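Local coordinates for p-47 protein (Clostridium botulinum E1 str. 'BoNT E Beluga', PDB 5WIX) that is of unknown function but adopts a BPI-like TULIP fold, a resemblance consistent with, though not proof of, binding of a lipid or other apolar ligand, at residues A[67-72]-A[76-81]; A[39-44]-A[168-173]. All coordinates share one frame; numbering follows the deposited sequence.

Contact 1 joins neighbouring strands of one beta hairpin, whereas contact 2 ties the end of helix 31-42 to a loop far along the chain; contact 1 lies within the span that contact 2 closes. Both are partly buried, with centres 15 Å apart; helix 31-42 supplies one side of contact 2 and packs on the hairpin of contact 1. Backbone hydrogen bonds carry contact 1, with apolar side chains on one face and, on the other, Glu68, Arg79 and Lys81 with Ile70 among them. Contact 2 rests on Tyr41 packed against Tyr171, with one hydrogen bond from a backbone N to the Tyr41 hydroxyl. Ile42 packs on Trp67 and Phe173 reaches Ile69 and Leu78, so helix, hairpin and loop share one apolar layer.

Contact 1: A[67-72]-A[76-81]; sequences WEIING and NFLRIK
Glu68 and Lys81 form an antiparallel hydrogen-bonded pair: Lys81 N gives a nearly straight bond to Glu68 O (2.8 Å), and Glu68 N returns a more bent one to Lys81 O (3.1 Å, 140° at the hydrogen). Next to them, Ile69 and Ile80 make a non-hydrogen-bonded pair, their CA atoms 4.2 Å apart. The two side chains use different branches, Ile69 CG1 lying against Ile80 CG2 (3.8 Å). Chi1 of 62° places Ile80 CG1 between its backbone N and carbonyl carbon and sends CD1 to Trp67 CE3 (3.8 Å), while Ile69 CG2 meets the methyls of Leu78. On the other face, Arg79 CD passes Ile70 CD1 at 3.6 Å. A bend at chi3 then brings the guanidinium over Gly72, whose CA lies above the centre of one face; Asp141 forms a salt bridge with NE. The Lys81 chain crosses that of Ile70 at about a right angle, CE meeting CG2 (4.1 Å). This is the closing end of the hairpin of strands 58-70 and 78-85. Strand 104-113 flanks 78-85, and Trp67, Ile69 and Leu78 face helix 31-42 or strand 187-195.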
loop_
_atom_site.group_PDB
_atom_site.type_symbol
_atom_site.label_atom_id
_atom_site.label_comp_id
_atom_site.label_asym_id
_atom_site.label_seq_id
_atom_site.Cartn_x
_atom_site.Cartn_y
_atom_site.Cartn_z
ATOM N N TRP A 67 7.441 -15.393 22.990
ATOM C CA TRP A 67 8.247 -15.304 21.764
ATOM C C TRP A 67 8.305 -13.842 21.331
ATOM O O TRP A 67 7.349 -13.079 21.522
ATOM C CB TRP A 67 7.696 -16.163 20.619
ATOM C CG TRP A 67 7.576 -17.626 20.903
ATOM C CD1 TRP A 67 7.726 -18.240 22.106
ATOM C CD2 TRP A 67 7.269 -18.658 19.963
ATOM N NE1 TRP A 67 7.534 -19.592 21.978
ATOM C CE2 TRP A 67 7.249 -19.878 20.665
ATOM C CE3 TRP A 67 7.008 -18.681 18.595
ATOM C CZ2 TRP A 67 6.984 -21.095 20.056
ATOM C CZ3 TRP A 67 6.739 -19.890 17.985
ATOM C CH2 TRP A 67 6.729 -21.078 18.716
ATOM N N GLU A 68 9.427 -13.456 20.738
ATOM C CA GLU A 68 9.678 -12.052 20.452
ATOM C C GLU A 68 10.449 -11.923 19.153
ATOM O O GLU A 68 11.614 -12.324 19.059
ATOM C CB GLU A 68 10.444 -11.403 21.609
ATOM C CG GLU A 68 10.785 -9.937 21.433
ATOM C CD GLU A 68 11.630 -9.418 22.584
ATOM O OE1 GLU A 68 11.323 -9.758 23.749
ATOM O OE2 GLU A 68 12.612 -8.691 22.321
ATOM N N ILE A 69 9.777 -11.382 18.148
ATOM C CA ILE A 69 10.369 -11.199 16.832
ATOM C C ILE A 69 11.445 -10.116 16.916
ATOM O O ILE A 69 11.264 -9.114 17.626
ATOM C CB ILE A 69 9.282 -10.827 15.810
ATOM C CG1 ILE A 69 8.072 -11.735 16.020
ATOM C CG2 ILE A 69 9.810 -10.923 14.383
ATOM C CD1 ILE A 69 6.833 -11.275 15.308
ATOM N N ILE A 70 12.572 -10.331 16.236
ATOM C CA ILE A 70 13.674 -9.367 16.275
ATOM C C ILE A 70 14.273 -9.176 14.890
ATOM O O ILE A 70 13.901 -9.864 13.931
ATOM C CB ILE A 70 14.831 -9.785 17.277
ATOM C CG1 ILE A 70 15.684 -10.936 16.723
ATOM C CG2 ILE A 70 14.288 -10.113 18.669
ATOM C CD1 ILE A 70 16.996 -11.181 17.490
ATOM N N ASN A 71 15.209 -8.235 14.795
ATOM C CA ASN A 71 15.958 -7.999 13.560
ATOM C C ASN A 71 16.731 -9.214 13.082
ATOM O O ASN A 71 16.838 -10.210 13.787
ATOM C CB ASN A 71 16.958 -6.853 13.735
ATOM C CG ASN A 71 16.292 -5.506 13.889
ATOM O OD1 ASN A 71 15.368 -5.350 14.678
ATOM N ND2 ASN A 71 16.772 -4.519 13.141
ATOM N N GLY A 72 17.300 -9.105 11.888
ATOM C CA GLY A 72 18.181 -10.131 11.366
ATOM C C GLY A 72 17.438 -11.081 10.457
ATOM O O GLY A 72 18.038 -11.953 9.810
ATOM N N ASN A 76 11.955 -14.350 3.350
ATOM C CA ASN A 76 10.725 -14.843 3.947
ATOM C C ASN A 76 10.868 -14.972 5.456
ATOM O O ASN A 76 9.939 -14.672 6.206
ATOM C CB ASN A 76 10.335 -16.191 3.336
ATOM C CG ASN A 76 10.013 -16.089 1.859
ATOM O OD1 ASN A 76 10.500 -16.879 1.050
ATOM N ND2 ASN A 76 9.191 -15.112 1.498
ATOM N N PHE A 77 12.036 -15.428 5.896
ATOM C CA PHE A 77 12.260 -15.694 7.320
ATOM C C PHE A 77 12.161 -14.534 8.326
ATOM O O PHE A 77 12.603 -13.411 8.078
ATOM C CB PHE A 77 13.603 -16.411 7.508
ATOM C CG PHE A 77 13.605 -17.832 7.023
ATOM C CD1 PHE A 77 13.637 -18.884 7.922
ATOM C CD2 PHE A 77 13.576 -18.114 5.667
ATOM C CE1 PHE A 77 13.640 -20.194 7.478
ATOM C CE2 PHE A 77 13.578 -19.421 5.217
ATOM C CZ PHE A 77 13.609 -20.463 6.124
ATOM N N LEU A 78 11.569 -14.869 9.469
ATOM C CA LEU A 78 11.604 -14.146 10.737
ATOM C C LEU A 78 12.734 -14.633 11.623
ATOM O O LEU A 78 13.052 -15.810 11.604
ATOM C CB LEU A 78 10.310 -14.343 11.505
ATOM C CG LEU A 78 9.077 -13.604 11.057
ATOM C CD1 LEU A 78 8.082 -13.628 12.193
ATOM C CD2 LEU A 78 9.470 -12.195 10.705
ATOM N N ARG A 79 13.317 -13.751 12.426
ATOM C CA ARG A 79 14.214 -14.216 13.471
ATOM C C ARG A 79 13.578 -13.910 14.807
ATOM O O ARG A 79 13.167 -12.771 15.044
ATOM C CB ARG A 79 15.594 -13.569 13.382
ATOM C CG ARG A 79 16.437 -13.796 14.638
ATOM C CD ARG A 79 17.773 -13.099 14.564
ATOM N NE ARG A 79 18.498 -13.458 13.349
ATOM C CZ ARG A 79 19.776 -13.150 13.137
ATOM N NH1 ARG A 79 20.455 -12.475 14.068
ATOM N NH2 ARG A 79 20.377 -13.525 12.004
ATOM N N ILE A 80 13.474 -14.916 15.675
ATOM C CA ILE A 80 12.739 -14.715 16.915
ATOM C C ILE A 80 13.440 -15.259 18.151
ATOM O O ILE A 80 14.079 -16.304 18.122
ATOM C CB ILE A 80 11.322 -15.337 16.848
ATOM C CG1 ILE A 80 11.390 -16.845 16.640
ATOM C CG2 ILE A 80 10.485 -14.695 15.734
ATOM C CD1 ILE A 80 10.031 -17.490 16.657
ATOM N N LYS A 81 13.298 -14.508 19.233
ATOM C CA LYS A 81 13.837 -14.833 20.539
ATOM C C LYS A 81 12.850 -15.747 21.276
ATOM O O LYS A 81 11.679 -15.415 21.416
ATOM C CB LYS A 81 14.091 -13.531 21.317
ATOM C CG LYS A 81 15.070 -13.604 22.466
ATOM C CD LYS A 81 15.310 -12.212 23.082
ATOM C CE LYS A 81 16.101 -11.282 22.150
ATOM N NZ LYS A 81 16.861 -10.248 22.931
#

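Contact 2: A[39-44]-A[168-173]; sequences KNYIDE and QVSYIF
Tyr41 reaches from the last turn of its helix to the loop 168-173, where its side chain slides past that of Tyr171 in the opposite direction. With CG anti to the backbone N (chi1 168°), the ring is carried outward from the helix. At its root, CB lies 3.9 Å from Tyr171 CD1, and CG comes a little closer to the same atom (3.7 Å). CD1 also borders Tyr171 CD1, whereas CD2 and CE2 lie under Tyr171 CB, which makes a CH-pi contact over the Tyr41 face, 4.0 Å from the ring centroid. The two rings are inclined at 42°, their centroids 5.2 Å apart. CE2 further touches Val169 CG1 (4.1 Å), and CZ approaches the backbone nitrogens of Ser170 and Tyr171. At the tip, OH accepts a hydrogen bond from Ser170 N (2.9 Å, 141° at the hydrogen), linking the phenol end to the loop backbone. Tyr171 turns its own hydroxyl to Asn410. Tyr171 also packs on His37 and Leu38 of helix 31-42, while Val169 leans on Phe125 of strand 120-125. This is plain packing of a helix end against the connection between helix 153-159 and strand 174-177 in the TULIP-like fold.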
loop_
_atom_site.group_PDB
_atom_site.type_symbol
_atom_site.label_atom_id
_atom_site.label_comp_id
_atom_site.label_asym_id
_atom_site.label_seq_id
_atom_site.Cartn_x
_atom_site.Cartn_y
_atom_site.Cartn_z
ATOM N N LYS A 39 2.277 -12.346 22.187
ATOM C CA LYS A 39 2.492 -12.654 23.596
ATOM C C LYS A 39 1.245 -13.229 24.263
ATOM O O LYS A 39 1.337 -14.223 24.989
ATOM C CB LYS A 39 2.961 -11.414 24.369
ATOM C CG LYS A 39 2.967 -11.631 25.891
ATOM C CD LYS A 39 3.202 -10.358 26.713
ATOM C CE LYS A 39 4.692 -10.085 26.957
ATOM N NZ LYS A 39 5.439 -11.212 27.632
ATOM N N ASN A 40 0.083 -12.619 24.028
ATOM C CA ASN A 40 -1.133 -13.091 24.689
ATOM C C ASN A 40 -1.846 -14.167 23.872
ATOM O O ASN A 40 -2.868 -14.708 24.306
ATOM C CB ASN A 40 -2.083 -11.930 24.996
ATOM C CG ASN A 40 -2.578 -11.252 23.759
ATOM O OD1 ASN A 40 -1.891 -11.233 22.740
ATOM N ND2 ASN A 40 -3.779 -10.689 23.829
ATOM N N TYR A 41 -1.309 -14.480 22.694
ATOM C CA TYR A 41 -1.681 -15.721 22.024
ATOM C C TYR A 41 -0.967 -16.855 22.754
ATOM O O TYR A 41 -1.480 -17.970 22.853
ATOM C CB TYR A 41 -1.320 -15.716 20.533
ATOM C CG TYR A 41 -1.433 -17.091 19.901
ATOM C CD1 TYR A 41 -2.672 -17.636 19.580
ATOM C CD2 TYR A 41 -0.300 -17.855 19.650
ATOM C CE1 TYR A 41 -2.777 -18.901 19.014
ATOM C CE2 TYR A 41 -0.395 -19.117 19.086
ATOM C CZ TYR A 41 -1.631 -19.636 18.771
ATOM O OH TYR A 41 -1.708 -20.894 18.210
ATOM N N ILE A 42 0.221 -16.549 23.271
ATOM C CA ILE A 42 0.963 -17.494 24.097
ATOM C C ILE A 42 0.419 -17.522 25.528
ATOM O O ILE A 42 0.379 -18.577 26.157
ATOM C CB ILE A 42 2.469 -17.166 24.138
ATOM C CG1 ILE A 42 3.035 -17.073 22.723
ATOM C CG2 ILE A 42 3.216 -18.231 24.910
ATOM C CD1 ILE A 42 4.516 -16.772 22.688
ATOM N N ASP A 43 -0.018 -16.366 26.028
ATOM C CA ASP A 43 -0.639 -16.285 27.353
ATOM C C ASP A 43 -1.995 -16.998 27.387
ATOM O O ASP A 43 -2.662 -17.035 28.425
ATOM C CB ASP A 43 -0.818 -14.829 27.795
ATOM C CG ASP A 43 0.501 -14.144 28.123
ATOM O OD1 ASP A 43 1.545 -14.829 28.202
ATOM O OD2 ASP A 43 0.483 -12.908 28.317
ATOM N N GLU A 44 -2.409 -17.538 26.245
ATOM C CA GLU A 44 -3.519 -18.478 26.201
ATOM C C GLU A 44 -3.086 -19.776 26.907
ATOM O O GLU A 44 -3.920 -20.488 27.476
ATOM C CB GLU A 44 -3.946 -18.724 24.755
ATOM C CG GLU A 44 -5.138 -19.630 24.581
ATOM C CD GLU A 44 -4.758 -21.090 24.696
ATOM O OE1 GLU A 44 -3.579 -21.418 24.436
ATOM O OE2 GLU A 44 -5.634 -21.904 25.057
ATOM N N GLN A 168 0.245 -27.106 16.225
ATOM C CA GLN A 168 -0.114 -26.565 17.528
ATOM C C GLN A 168 -0.088 -25.043 17.545
ATOM O O GLN A 168 -0.914 -24.413 18.207
ATOM C CB GLN A 168 0.813 -27.112 18.610
ATOM C CG GLN A 168 0.551 -26.515 19.970
ATOM C CD GLN A 168 0.773 -27.509 21.080
ATOM O OE1 GLN A 168 0.951 -28.703 20.831
ATOM N NE2 GLN A 168 0.769 -27.024 22.319
ATOM N N VAL A 169 0.846 -24.449 16.808
ATOM C CA VAL A 169 0.891 -22.992 16.691
ATOM C C VAL A 169 0.170 -22.483 15.442
ATOM O O VAL A 169 0.733 -22.441 14.349
ATOM C CB VAL A 169 2.327 -22.478 16.663
ATOM C CG1 VAL A 169 2.323 -20.953 16.612
ATOM C CG2 VAL A 169 3.082 -22.985 17.873
ATOM N N SER A 170 -1.081 -22.087 15.613
ATOM C CA SER A 170 -1.882 -21.643 14.485
ATOM C C SER A 170 -2.042 -20.123 14.456
ATOM O O SER A 170 -3.073 -19.615 14.011
ATOM C CB SER A 170 -3.260 -22.319 14.521
ATOM O OG SER A 170 -3.933 -22.063 15.746
ATOM N N TYR A 171 -1.024 -19.395 14.911
ATOM C CA TYR A 171 -1.147 -17.947 15.016
ATOM C C TYR A 171 -1.196 -17.269 13.659
ATOM O O TYR A 171 -0.409 -17.583 12.765
ATOM C CB TYR A 171 -0.011 -17.337 15.822
ATOM C CG TYR A 171 -0.212 -15.856 15.965
ATOM C CD1 TYR A 171 -1.329 -15.366 16.624
ATOM C CD2 TYR A 171 0.682 -14.946 15.407
ATOM C CE1 TYR A 171 -1.554 -14.012 16.745
ATOM C CE2 TYR A 171 0.472 -13.583 15.527
ATOM C CZ TYR A 171 -0.656 -13.120 16.198
ATOM O OH TYR A 171 -0.902 -11.770 16.334
ATOM N N ILE A 172 -2.121 -16.320 13.529
ATOM C CA ILE A 172 -2.367 -15.634 12.271
ATOM C C ILE A 172 -1.703 -14.276 12.221
ATOM O O ILE A 172 -2.209 -13.317 12.800
ATOM C CB ILE A 172 -3.850 -15.420 12.044
ATOM C CG1 ILE A 172 -4.643 -16.673 12.406
ATOM C CG2 ILE A 172 -4.089 -14.987 10.615
ATOM C CD1 ILE A 172 -6.155 -16.451 12.420
ATOM N N PHE A 173 -0.587 -14.183 11.511
ATOM C CA PHE A 173 0.160 -12.933 11.444
ATOM C C PHE A 173 -0.547 -11.855 10.635
ATOM O O PHE A 173 -0.361 -10.665 10.882
ATOM C CB PHE A 173 1.546 -13.179 10.858
ATOM C CG PHE A 173 2.506 -13.799 11.827
ATOM C CD1 PHE A 173 2.865 -13.129 12.977
ATOM C CD2 PHE A 173 3.055 -15.047 11.578
ATOM C CE1 PHE A 173 3.739 -13.691 13.861
ATOM C CE2 PHE A 173 3.933 -15.613 12.457
ATOM C CZ PHE A 173 4.277 -14.935 13.602
#